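Local coordinates for protein putative TetR transcriptional regulator (Rhodococcus sp., PDB 2I10) that probably binds DNA as a dimeric transcriptional regulator of the TetR family, through a helix-turn-helix domain joined to an all-helical C-terminal domain, at residues M21-F24 with W25-Y29; E60-L63 with D64-C68; R70-Q73 with L74-M78. All blocks are in the same frame, centred on the assembly; numbering follows the deposited sequence.

Contact 1: residues M21-F24 with W25-Y29; sequences MELF and WRQGY
Phe24, Trp25 and Leu23 bury the most surface where the C-terminal end of helix 15-27 runs out into the turn at Gly28 and Tyr29. Phe24 has CG beside its own backbone N (chi1 -68°), so that its ring leans back along the helix, and the chain leaving the helix comes up to the ring. Gly28 O sits in the plane of the ring at its edge, 3.9 Å from Phe24 CD1, and Phe24 CE1 comes within 4.1 Å of Tyr29 CD1, the two side chains running side by side. Trp25 leaves a different face of the helix, with CG anti to the backbone N (chi1 -179°); its link to the preceding turn is made near the root, where the selenomethionine methyl Met21 CE stands 4.2 Å from Trp25 CB. Leu23 serves a third side of the helix, and its CD2 reaches Arg26 NH2 at 3.4 Å, the two side chains crossing obliquely.

Four successive main-chain bonds hold this helix end, from Trp25 N to Met21 O through to Gly28 N on Phe24 O at 2.7 Å. The last is the most bent, 138° at the hydrogen, as Gly28 leaves the helix with positive phi.

The side chains fan out to neighbours in the DNA-binding domain, in helix 108-112 and in the second subunit. Leu23 packs on Leu37 and Ala40 of helix 34-41, and Phe24 meets Phe59 of helix 55-66 edge-to-face. Met21 and Trp25 lie against Met108 of helix 108-112 and also touch Leu114 of the second subunit.

Contact 2: residues E60-L63 with D64-C68; sequences EKTL and DRYMC
Leu63 and Met67 form the close-packed side of the C-terminal end of helix 55-66, lying alongside each other and pointing the same way, with Leu63 CD2 4.1 Å from Met67 CG. Met67 N also bonds to Leu63 O (2.9 Å) although Met67 itself has left helical geometry. Beside them Thr62 and Tyr66 cross at a slant: the methyl Thr62 CG2 is 3.9 Å from Tyr66 CD2, while Thr62 O lies in the ring plane at the Tyr66 edge, 3.4 Å from the same CD2. That oxygen also accepts Tyr66 N, whereas Thr62 OG1 turns back to Leu58 O.

The other side is solvent-facing and polar, with little side-chain packing between the two segments. Asp64 has CG beside its own backbone N (chi1 -68°), which carries OD1 to 3.3 Å from Glu60 O; both are acceptors, and the carboxylate instead finds Arg70, which forms salt bridges with Asp64 and Glu60 and would offset their like charges. Lys61 and Arg65 are exposed.

Tyr66 packs on helix 15-27, and Met67 on Leu126 and Ala130 of helix 121-148. The arrangement is that of the TetR-family helix connecting the helix-turn-helix domain to the C-terminal domain, followed just beyond its end by Cys68, in a disulfide with Cys107.

Contact 3: residues R70-Q73 with L74-M78; sequences RTLQ and LEEAM
Arg70 and Leu74 open a regular helical ladder, Arg70 being the N-cap residue and its carbonyl oxygen, Arg70 O, taking Leu74 N at 3.1 Å. Three more i to i+4 bonds follow, Glu75 N to Thr71 O being nearly straight at 171°, and then Glu76 N to Leu72 O and Ala77 N to Gln73 O.

On the exposed face Thr71 and Glu75 run side by side. Thr71 OG1 lies beside its own carbonyl carbon, trans to the backbone N (chi1 172°), which brings it to 3.3 Å from Glu75 OE1. Glu76 behaves differently: its CG is wedged between backbone N and carbonyl carbon (chi1 87°), and the extended chain is thereby laid back over the preceding turn. Glu76 CG comes to 3.2 Å from Gln73 O, and the carboxylate settles between two residues. Its OE1 lies 4.0 Å from Leu72 CD1, and OE2 is 3.9 Å from Gln73 CG. The Gln73 amide and Glu76 carboxylate are steeply turned to each other, their planes 74° apart.

Leu74 and Ala77 face inward instead, both meeting Phe90 of helix 83-98, and Leu74 also reaches Met134 and Thr137 of helix 121-148. The result is an amphipathic first helix after the connecting helix 55-66, largely polar on its outer side, where Leu72 is an apolar exception, and packed by its apolar side into the all-helical C-terminal bundle characteristic of TetR-family regulators.

Overall arrangement
The three contacts follow in series along the chain; none nests in or crosses another, and each closes only a helical turn. Contact 1 ends helix 15-27, and after helices 34-41 and 45-52 the chain returns in helix 55-66, whose C-terminal end is contact 2. Here the two touch, Met21 packing on Thr62 and Tyr66. A short bend then leads into helix 71-78 and contact 3, joined to contact 2 by the Arg70 salt bridges. Contacts 1 and 3 do not touch, their centres about 24 Å apart on opposite sides of the chain's centre. Contact 2 therefore bridges the DNA-binding domain and the C-terminal helices.

Contact 1: residues M21-F24 with W25-Y29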
HETATM    1  N   MSE B  21     -12.266  -4.765 -13.522  1.00 32.68           N
HETATM    2  CA  MSE B  21     -11.323  -5.183 -12.470  1.00 34.24           C
HETATM    3  C   MSE B  21     -11.867  -6.216 -11.478  1.00 35.55           C
HETATM    4  O   MSE B  21     -11.206  -7.225 -11.230  1.00 36.81           O
HETATM    5  CB  MSE B  21     -10.770  -3.978 -11.686  1.00 35.01           C
HETATM    6  CG  MSE B  21      -9.803  -4.318 -10.518  1.00 33.13           C
HETATM    7 SE   MSE B  21      -8.053  -4.702 -11.266  0.80 44.39          SE
HETATM    8  CE  MSE B  21      -8.129  -6.617 -11.850  1.00 33.78           C
ATOM      9  N   GLU B  22     -13.046  -5.988 -10.902  1.00 36.09           N
ATOM     10  CA  GLU B  22     -13.610  -6.934  -9.910  1.00 36.59           C
ATOM     11  C   GLU B  22     -13.805  -8.298 -10.498  1.00 34.25           C
ATOM     12  O   GLU B  22     -13.567  -9.291  -9.825  1.00 33.75           O
ATOM     13  CB  GLU B  22     -14.973  -6.465  -9.328  1.00 36.89           C
ATOM     14  CG  GLU B  22     -15.035  -4.980  -9.081  1.00 41.84           C
ATOM     15  CD  GLU B  22     -16.338  -4.501  -8.430  1.00 40.72           C
ATOM     16  OE1 GLU B  22     -17.466  -4.803  -8.922  1.00 44.53           O
ATOM     17  OE2 GLU B  22     -16.200  -3.779  -7.420  1.00 45.69           O
ATOM     18  N   LEU B  23     -14.302  -8.343 -11.733  1.00 33.44           N
ATOM     19  CA  LEU B  23     -14.482  -9.593 -12.429  1.00 32.77           C
ATOM     20  C   LEU B  23     -13.182 -10.289 -12.651  1.00 31.54           C
ATOM     21  O   LEU B  23     -13.060 -11.471 -12.375  1.00 32.10           O
ATOM     22  CB  LEU B  23     -15.130  -9.374 -13.805  1.00 33.37           C
ATOM     23  CG  LEU B  23     -16.635  -9.388 -13.905  1.00 36.90           C
ATOM     24  CD1 LEU B  23     -17.047  -8.935 -15.299  1.00 36.68           C
ATOM     25  CD2 LEU B  23     -17.183 -10.789 -13.576  1.00 39.13           C
ATOM     26  N   PHE B  24     -12.223  -9.585 -13.240  1.00 31.01           N
ATOM     27  CA  PHE B  24     -10.947 -10.216 -13.567  1.00 30.27           C
ATOM     28  C   PHE B  24     -10.252 -10.579 -12.252  1.00 30.31           C
ATOM     29  O   PHE B  24      -9.522 -11.576 -12.163  1.00 29.45           O
ATOM     30  CB  PHE B  24     -10.024  -9.296 -14.399  1.00 30.08           C
ATOM     31  CG  PHE B  24     -10.503  -8.994 -15.821  1.00 30.48           C
ATOM     32  CD1 PHE B  24     -10.780 -10.001 -16.734  1.00 28.71           C
ATOM     33  CD2 PHE B  24     -10.582  -7.680 -16.267  1.00 33.59           C
ATOM     34  CE1 PHE B  24     -11.174  -9.709 -18.047  1.00 27.52           C
ATOM     35  CE2 PHE B  24     -10.984  -7.379 -17.577  1.00 28.68           C
ATOM     36  CZ  PHE B  24     -11.277  -8.394 -18.455  1.00 28.00           C
ATOM     37  N   TRP B  25     -10.447  -9.747 -11.226  1.00 31.23           N
ATOM     38  CA  TRP B  25      -9.755 -10.002  -9.948  1.00 32.65           C
ATOM     39  C   TRP B  25     -10.199 -11.357  -9.424  1.00 33.13           C
ATOM     40  O   TRP B  25      -9.367 -12.181  -9.086  1.00 34.45           O
ATOM     41  CB  TRP B  25     -10.099  -8.923  -8.941  1.00 32.02           C
ATOM     42  CG  TRP B  25      -9.436  -9.086  -7.618  1.00 32.17           C
ATOM     43  CD1 TRP B  25      -9.981  -9.634  -6.474  1.00 33.44           C
ATOM     44  CD2 TRP B  25      -8.102  -8.680  -7.276  1.00 31.98           C
ATOM     45  NE1 TRP B  25      -9.058  -9.596  -5.448  1.00 31.70           N
ATOM     46  CE2 TRP B  25      -7.904  -9.002  -5.901  1.00 32.97           C
ATOM     47  CE3 TRP B  25      -7.072  -8.050  -7.986  1.00 28.49           C
ATOM     48  CZ2 TRP B  25      -6.703  -8.742  -5.235  1.00 29.68           C
ATOM     49  CZ3 TRP B  25      -5.889  -7.793  -7.335  1.00 32.34           C
ATOM     50  CH2 TRP B  25      -5.709  -8.145  -5.957  1.00 33.41           C
ATOM     51  N   ARG B  26     -11.516 -11.572  -9.391  1.00 34.75           N
ATOM     52  CA  ARG B  26     -12.128 -12.785  -8.841  1.00 36.01           C
ATOM     53  C   ARG B  26     -12.006 -14.006  -9.756  1.00 35.57           C
ATOM     54  O   ARG B  26     -11.770 -15.125  -9.281  1.00 35.00           O
ATOM     55  CB  ARG B  26     -13.596 -12.520  -8.534  1.00 36.74           C
ATOM     56  CG  ARG B  26     -14.339 -13.754  -7.960  1.00 40.74           C
ATOM     57  CD  ARG B  26     -15.804 -13.480  -7.678  1.00 40.27           C
ATOM     58  NE  ARG B  26     -16.600 -13.435  -8.917  1.00 50.81           N
ATOM     59  CZ  ARG B  26     -17.033 -12.313  -9.488  1.00 50.63           C
ATOM     60  NH1 ARG B  26     -16.752 -11.115  -8.959  1.00 52.86           N
ATOM     61  NH2 ARG B  26     -17.746 -12.392 -10.585  1.00 49.46           N
ATOM     62  N   GLN B  27     -12.164 -13.793 -11.072  1.00 34.64           N
ATOM     63  CA  GLN B  27     -12.230 -14.910 -12.019  1.00 34.91           C
ATOM     64  C   GLN B  27     -10.947 -15.149 -12.844  1.00 34.33           C
ATOM     65  O   GLN B  27     -10.804 -16.200 -13.467  1.00 34.22           O
ATOM     66  CB  GLN B  27     -13.428 -14.733 -12.985  1.00 35.03           C
ATOM     67  CG  GLN B  27     -14.793 -14.424 -12.336  1.00 35.32           C
ATOM     68  CD  GLN B  27     -15.953 -14.398 -13.333  1.00 37.04           C
ATOM     69  OE1 GLN B  27     -15.869 -13.829 -14.443  1.00 41.57           O
ATOM     70  NE2 GLN B  27     -17.027 -15.044 -12.959  1.00 36.82           N
ATOM     71  N   GLY B  28     -10.039 -14.178 -12.872  1.00 33.07           N
ATOM     72  CA  GLY B  28      -8.913 -14.258 -13.785  1.00 34.20           C
ATOM     73  C   GLY B  28      -9.349 -13.916 -15.205  1.00 33.96           C
ATOM     74  O   GLY B  28     -10.522 -13.669 -15.480  1.00 34.93           O
ATOM     75  N   TYR B  29      -8.385 -13.859 -16.098  1.00 34.02           N
ATOM     76  CA  TYR B  29      -8.646 -13.465 -17.450  1.00 32.94           C
ATOM     77  C   TYR B  29      -9.414 -14.552 -18.187  1.00 33.16           C
ATOM     78  O   TYR B  29     -10.488 -14.308 -18.722  1.00 32.39           O
ATOM     79  CB  TYR B  29      -7.328 -13.140 -18.165  1.00 32.84           C
ATOM     80  CG  TYR B  29      -7.546 -12.721 -19.609  1.00 31.20           C
ATOM     81  CD1 TYR B  29      -7.988 -11.430 -19.908  1.00 29.73           C
ATOM     82  CD2 TYR B  29      -7.313 -13.621 -20.670  1.00 31.10           C
ATOM     83  CE1 TYR B  29      -8.193 -11.005 -21.242  1.00 29.62           C
ATOM     84  CE2 TYR B  29      -7.527 -13.219 -21.995  1.00 30.04           C
ATOM     85  CZ  TYR B  29      -7.966 -11.913 -22.276  1.00 30.30           C
ATOM     86  OH  TYR B  29      -8.200 -11.490 -23.588  1.00 29.63           O
TER

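Contact 2: residues E60-L63 with D64-C68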
ATOM      1  N   GLU B  60      -6.180  -5.101 -20.781  1.00 31.06           N
ATOM      2  CA  GLU B  60      -4.962  -4.281 -20.761  1.00 31.70           C
ATOM      3  C   GLU B  60      -5.261  -2.868 -20.261  1.00 30.99           C
ATOM      4  O   GLU B  60      -4.440  -2.283 -19.577  1.00 30.01           O
ATOM      5  CB  GLU B  60      -4.292  -4.220 -22.160  1.00 32.82           C
ATOM      6  CG  GLU B  60      -3.938  -5.617 -22.802  1.00 36.57           C
ATOM      7  CD  GLU B  60      -2.841  -6.399 -22.069  1.00 38.13           C
ATOM      8  OE1 GLU B  60      -2.111  -5.785 -21.282  1.00 38.23           O
ATOM      9  OE2 GLU B  60      -2.680  -7.626 -22.310  1.00 41.77           O
ATOM     10  N   LYS B  61      -6.439  -2.324 -20.584  1.00 30.96           N
ATOM     11  CA  LYS B  61      -6.837  -0.979 -20.084  1.00 32.78           C
ATOM     12  C   LYS B  61      -7.053  -1.003 -18.553  1.00 32.27           C
ATOM     13  O   LYS B  61      -6.760  -0.032 -17.847  1.00 31.61           O
ATOM     14  CB  LYS B  61      -8.144  -0.473 -20.761  1.00 32.85           C
ATOM     15  CG  LYS B  61      -8.087  -0.215 -22.275  1.00 35.91           C
ATOM     16  CD  LYS B  61      -9.560  -0.091 -22.916  1.00 36.41           C
ATOM     17  CE  LYS B  61      -9.629  -0.358 -24.425  1.00 38.49           C
ATOM     18  NZ  LYS B  61      -8.657   0.479 -25.247  1.00 43.09           N
ATOM     19  N   THR B  62      -7.605  -2.108 -18.069  1.00 31.69           N
ATOM     20  CA  THR B  62      -7.857  -2.290 -16.641  1.00 32.75           C
ATOM     21  C   THR B  62      -6.483  -2.326 -15.903  1.00 32.35           C
ATOM     22  O   THR B  62      -6.321  -1.667 -14.888  1.00 33.29           O
ATOM     23  CB  THR B  62      -8.707  -3.559 -16.370  1.00 32.51           C
ATOM     24  OG1 THR B  62     -10.002  -3.393 -16.960  1.00 32.68           O
ATOM     25  CG2 THR B  62      -8.952  -3.752 -14.887  1.00 36.41           C
ATOM     26  N   LEU B  63      -5.499  -3.032 -16.457  1.00 31.64           N
ATOM     27  CA  LEU B  63      -4.163  -3.086 -15.873  1.00 31.73           C
ATOM     28  C   LEU B  63      -3.476  -1.749 -15.915  1.00 32.71           C
ATOM     29  O   LEU B  63      -2.717  -1.440 -14.986  1.00 34.29           O
ATOM     30  CB  LEU B  63      -3.297  -4.162 -16.528  1.00 30.21           C
ATOM     31  CG  LEU B  63      -3.712  -5.639 -16.487  1.00 30.80           C
ATOM     32  CD1 LEU B  63      -2.644  -6.506 -17.211  1.00 28.68           C
ATOM     33  CD2 LEU B  63      -3.918  -6.151 -15.033  1.00 29.52           C
ATOM     34  N   ASP B  64      -3.665  -0.966 -16.975  1.00 32.45           N
ATOM     35  CA  ASP B  64      -3.155   0.408 -16.998  1.00 33.73           C
ATOM     36  C   ASP B  64      -3.678   1.204 -15.805  1.00 35.07           C
ATOM     37  O   ASP B  64      -2.943   1.976 -15.213  1.00 35.68           O
ATOM     38  CB  ASP B  64      -3.570   1.158 -18.276  1.00 34.05           C
ATOM     39  CG  ASP B  64      -2.914   0.616 -19.533  1.00 36.32           C
ATOM     40  OD1 ASP B  64      -1.928  -0.152 -19.419  1.00 36.82           O
ATOM     41  OD2 ASP B  64      -3.389   0.970 -20.652  1.00 41.22           O
ATOM     42  N   ARG B  65      -4.965   1.036 -15.484  1.00 35.88           N
ATOM     43  CA  ARG B  65      -5.593   1.794 -14.402  1.00 37.18           C
ATOM     44  C   ARG B  65      -5.134   1.302 -13.004  1.00 36.70           C
ATOM     45  O   ARG B  65      -4.926   2.109 -12.117  1.00 36.95           O
ATOM     46  CB  ARG B  65      -7.121   1.741 -14.551  1.00 37.00           C
ATOM     47  CG  ARG B  65      -7.939   2.550 -13.529  1.00 41.62           C
ATOM     48  CD  ARG B  65      -7.714   4.056 -13.634  1.00 48.06           C
ATOM     49  NE  ARG B  65      -7.976   4.637 -14.960  1.00 51.69           N
ATOM     50  CZ  ARG B  65      -9.102   5.263 -15.306  1.00 54.99           C
ATOM     51  NH1 ARG B  65     -10.099   5.364 -14.436  1.00 56.70           N
ATOM     52  NH2 ARG B  65      -9.250   5.771 -16.528  1.00 55.32           N
ATOM     53  N   TYR B  66      -4.965  -0.001 -12.820  1.00 36.11           N
ATOM     54  CA  TYR B  66      -4.805  -0.562 -11.477  1.00 37.47           C
ATOM     55  C   TYR B  66      -3.465  -1.186 -11.109  1.00 38.93           C
ATOM     56  O   TYR B  66      -3.297  -1.603  -9.971  1.00 39.10           O
ATOM     57  CB  TYR B  66      -5.866  -1.615 -11.242  1.00 36.13           C
ATOM     58  CG  TYR B  66      -7.279  -1.054 -11.066  1.00 36.76           C
ATOM     59  CD1 TYR B  66      -7.703  -0.584  -9.821  1.00 34.86           C
ATOM     60  CD2 TYR B  66      -8.191  -1.022 -12.138  1.00 33.82           C
ATOM     61  CE1 TYR B  66      -8.998  -0.083  -9.626  1.00 35.79           C
ATOM     62  CE2 TYR B  66      -9.520  -0.511 -11.956  1.00 34.27           C
ATOM     63  CZ  TYR B  66      -9.901  -0.050 -10.694  1.00 34.18           C
ATOM     64  OH  TYR B  66     -11.170   0.467 -10.477  1.00 35.84           O
HETATM   65  N   MSE B  67      -2.540  -1.310 -12.049  1.00 40.45           N
HETATM   66  CA  MSE B  67      -1.271  -2.004 -11.805  1.00 44.50           C
HETATM   67  C   MSE B  67      -0.218  -0.950 -11.479  1.00 43.06           C
HETATM   68  O   MSE B  67      -0.003  -0.056 -12.301  1.00 45.05           O
HETATM   69  CB  MSE B  67      -0.859  -2.867 -13.025  1.00 43.33           C
HETATM   70  CG  MSE B  67      -0.864  -4.443 -12.849  1.00 45.28           C
HETATM   71 SE   MSE B  67       0.326  -5.281 -14.314  0.80 58.03          SE
HETATM   72  CE  MSE B  67       1.998  -4.714 -13.619  1.00 53.21           C
ATOM     73  N   CYS B  68       0.405  -1.012 -10.290  1.00 40.99           N
ATOM     74  CA  CYS B  68       1.586  -0.171  -9.976  1.00 40.60           C
ATOM     75  C   CYS B  68       2.723  -0.442 -10.988  1.00 39.01           C
ATOM     76  O   CYS B  68       3.315   0.478 -11.555  1.00 38.74           O
ATOM     77  CB  CYS B  68       2.073  -0.374  -8.490  1.00 39.89           C
ATOM     78  SG  CYS B  68       1.004   0.497  -7.138  1.00 45.72           S
TER

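Contact 3: residues R70-Q73 with L74-M78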
ATOM      1  N   ARG B  70       3.195  -1.434 -14.062  1.00 38.83           N
ATOM      2  CA  ARG B  70       2.983  -1.405 -15.520  1.00 39.22           C
ATOM      3  C   ARG B  70       4.261  -1.228 -16.348  1.00 38.43           C
ATOM      4  O   ARG B  70       4.934  -0.206 -16.216  1.00 36.54           O
ATOM      5  CB  ARG B  70       1.965  -0.295 -15.863  1.00 39.83           C
ATOM      6  CG  ARG B  70       1.110  -0.642 -17.064  1.00 40.84           C
ATOM      7  CD  ARG B  70       0.353  -1.943 -16.865  1.00 40.29           C
ATOM      8  NE  ARG B  70      -0.518  -2.202 -17.995  1.00 38.80           N
ATOM      9  CZ  ARG B  70      -0.568  -3.302 -18.756  1.00 38.20           C
ATOM     10  NH1 ARG B  70       0.184  -4.362 -18.531  1.00 36.84           N
ATOM     11  NH2 ARG B  70      -1.452  -3.358 -19.749  1.00 36.20           N
ATOM     12  N   THR B  71       4.551  -2.209 -17.226  1.00 38.41           N
ATOM     13  CA  THR B  71       5.807  -2.288 -17.973  1.00 39.55           C
ATOM     14  C   THR B  71       6.206  -1.058 -18.787  1.00 38.79           C
ATOM     15  O   THR B  71       7.346  -0.585 -18.685  1.00 38.30           O
ATOM     16  CB  THR B  71       5.977  -3.630 -18.830  1.00 39.05           C
ATOM     17  OG1 THR B  71       7.125  -3.501 -19.646  1.00 44.39           O
ATOM     18  CG2 THR B  71       4.840  -3.897 -19.747  1.00 41.82           C
ATOM     19  N   LEU B  72       5.272  -0.545 -19.580  1.00 39.03           N
ATOM     20  CA  LEU B  72       5.550   0.554 -20.513  1.00 38.61           C
ATOM     21  C   LEU B  72       5.922   1.833 -19.762  1.00 37.54           C
ATOM     22  O   LEU B  72       6.863   2.527 -20.139  1.00 37.10           O
ATOM     23  CB  LEU B  72       4.360   0.781 -21.476  1.00 39.68           C
ATOM     24  CG  LEU B  72       4.252   2.126 -22.248  1.00 40.18           C
ATOM     25  CD1 LEU B  72       5.421   2.370 -23.192  1.00 43.25           C
ATOM     26  CD2 LEU B  72       2.937   2.299 -23.010  1.00 40.49           C
ATOM     27  N   GLN B  73       5.214   2.120 -18.669  1.00 36.28           N
ATOM     28  CA  GLN B  73       5.497   3.323 -17.915  1.00 35.05           C
ATOM     29  C   GLN B  73       6.794   3.192 -17.139  1.00 34.06           C
ATOM     30  O   GLN B  73       7.526   4.143 -17.048  1.00 33.23           O
ATOM     31  CB  GLN B  73       4.335   3.684 -17.003  1.00 36.22           C
ATOM     32  CG  GLN B  73       3.168   4.330 -17.747  1.00 38.11           C
ATOM     33  CD  GLN B  73       2.490   3.362 -18.727  1.00 44.13           C
ATOM     34  OE1 GLN B  73       2.268   2.168 -18.425  1.00 40.63           O
ATOM     35  NE2 GLN B  73       2.181   3.876 -19.935  1.00 47.05           N
ATOM     36  N   LEU B  74       7.098   2.008 -16.620  1.00 33.25           N
ATOM     37  CA  LEU B  74       8.368   1.816 -15.919  1.00 34.93           C
ATOM     38  C   LEU B  74       9.564   1.995 -16.880  1.00 34.50           C
ATOM     39  O   LEU B  74      10.500   2.756 -16.613  1.00 34.44           O
ATOM     40  CB  LEU B  74       8.389   0.442 -15.259  1.00 34.37           C
ATOM     41  CG  LEU B  74       9.577   0.141 -14.349  1.00 37.72           C
ATOM     42  CD1 LEU B  74       9.643   1.087 -13.152  1.00 33.09           C
ATOM     43  CD2 LEU B  74       9.408  -1.315 -13.897  1.00 38.12           C
ATOM     44  N   GLU B  75       9.492   1.313 -18.017  1.00 34.77           N
ATOM     45  CA  GLU B  75      10.484   1.422 -19.081  1.00 35.56           C
ATOM     46  C   GLU B  75      10.664   2.840 -19.597  1.00 34.93           C
ATOM     47  O   GLU B  75      11.794   3.297 -19.748  1.00 33.85           O
ATOM     48  CB  GLU B  75      10.168   0.420 -20.196  1.00 35.68           C
ATOM     49  CG  GLU B  75      10.519  -0.999 -19.707  1.00 39.20           C
ATOM     50  CD  GLU B  75      10.150  -2.105 -20.661  1.00 43.69           C
ATOM     51  OE1 GLU B  75       9.297  -1.848 -21.547  1.00 47.49           O
ATOM     52  OE2 GLU B  75      10.715  -3.235 -20.510  1.00 41.82           O
ATOM     53  N   GLU B  76       9.559   3.554 -19.799  1.00 34.85           N
ATOM     54  CA  GLU B  76       9.650   4.941 -20.219  1.00 36.57           C
ATOM     55  C   GLU B  76      10.354   5.797 -19.184  1.00 34.38           C
ATOM     56  O   GLU B  76      11.128   6.686 -19.531  1.00 34.81           O
ATOM     57  CB  GLU B  76       8.284   5.517 -20.684  1.00 36.55           C
ATOM     58  CG  GLU B  76       7.359   6.121 -19.615  1.00 41.69           C
ATOM     59  CD  GLU B  76       5.912   6.382 -20.135  1.00 41.89           C
ATOM     60  OE1 GLU B  76       5.524   5.828 -21.210  1.00 48.27           O
ATOM     61  OE2 GLU B  76       5.166   7.147 -19.465  1.00 49.68           O
ATOM     62  N   ALA B  77      10.108   5.523 -17.903  1.00 33.39           N
ATOM     63  CA  ALA B  77      10.802   6.253 -16.847  1.00 31.68           C
ATOM     64  C   ALA B  77      12.312   5.894 -16.806  1.00 31.19           C
ATOM     65  O   ALA B  77      13.136   6.752 -16.571  1.00 30.86           O
ATOM     66  CB  ALA B  77      10.140   5.981 -15.506  1.00 31.02           C
HETATM   67  N   MSE B  78      12.668   4.636 -17.048  1.00 30.20           N
HETATM   68  CA  MSE B  78      14.059   4.199 -16.884  1.00 31.73           C
HETATM   69  C   MSE B  78      15.005   4.835 -17.911  1.00 32.48           C
HETATM   70  O   MSE B  78      16.217   4.826 -17.703  1.00 32.77           O
HETATM   71  CB  MSE B  78      14.157   2.669 -16.930  1.00 31.34           C
HETATM   72  CG  MSE B  78      13.422   1.955 -15.788  1.00 32.84           C
HETATM   73 SE   MSE B  78      14.063   2.401 -13.966  0.80 37.01          SE
HETATM   74  CE  MSE B  78      12.777   3.773 -13.520  1.00 34.72           C
TER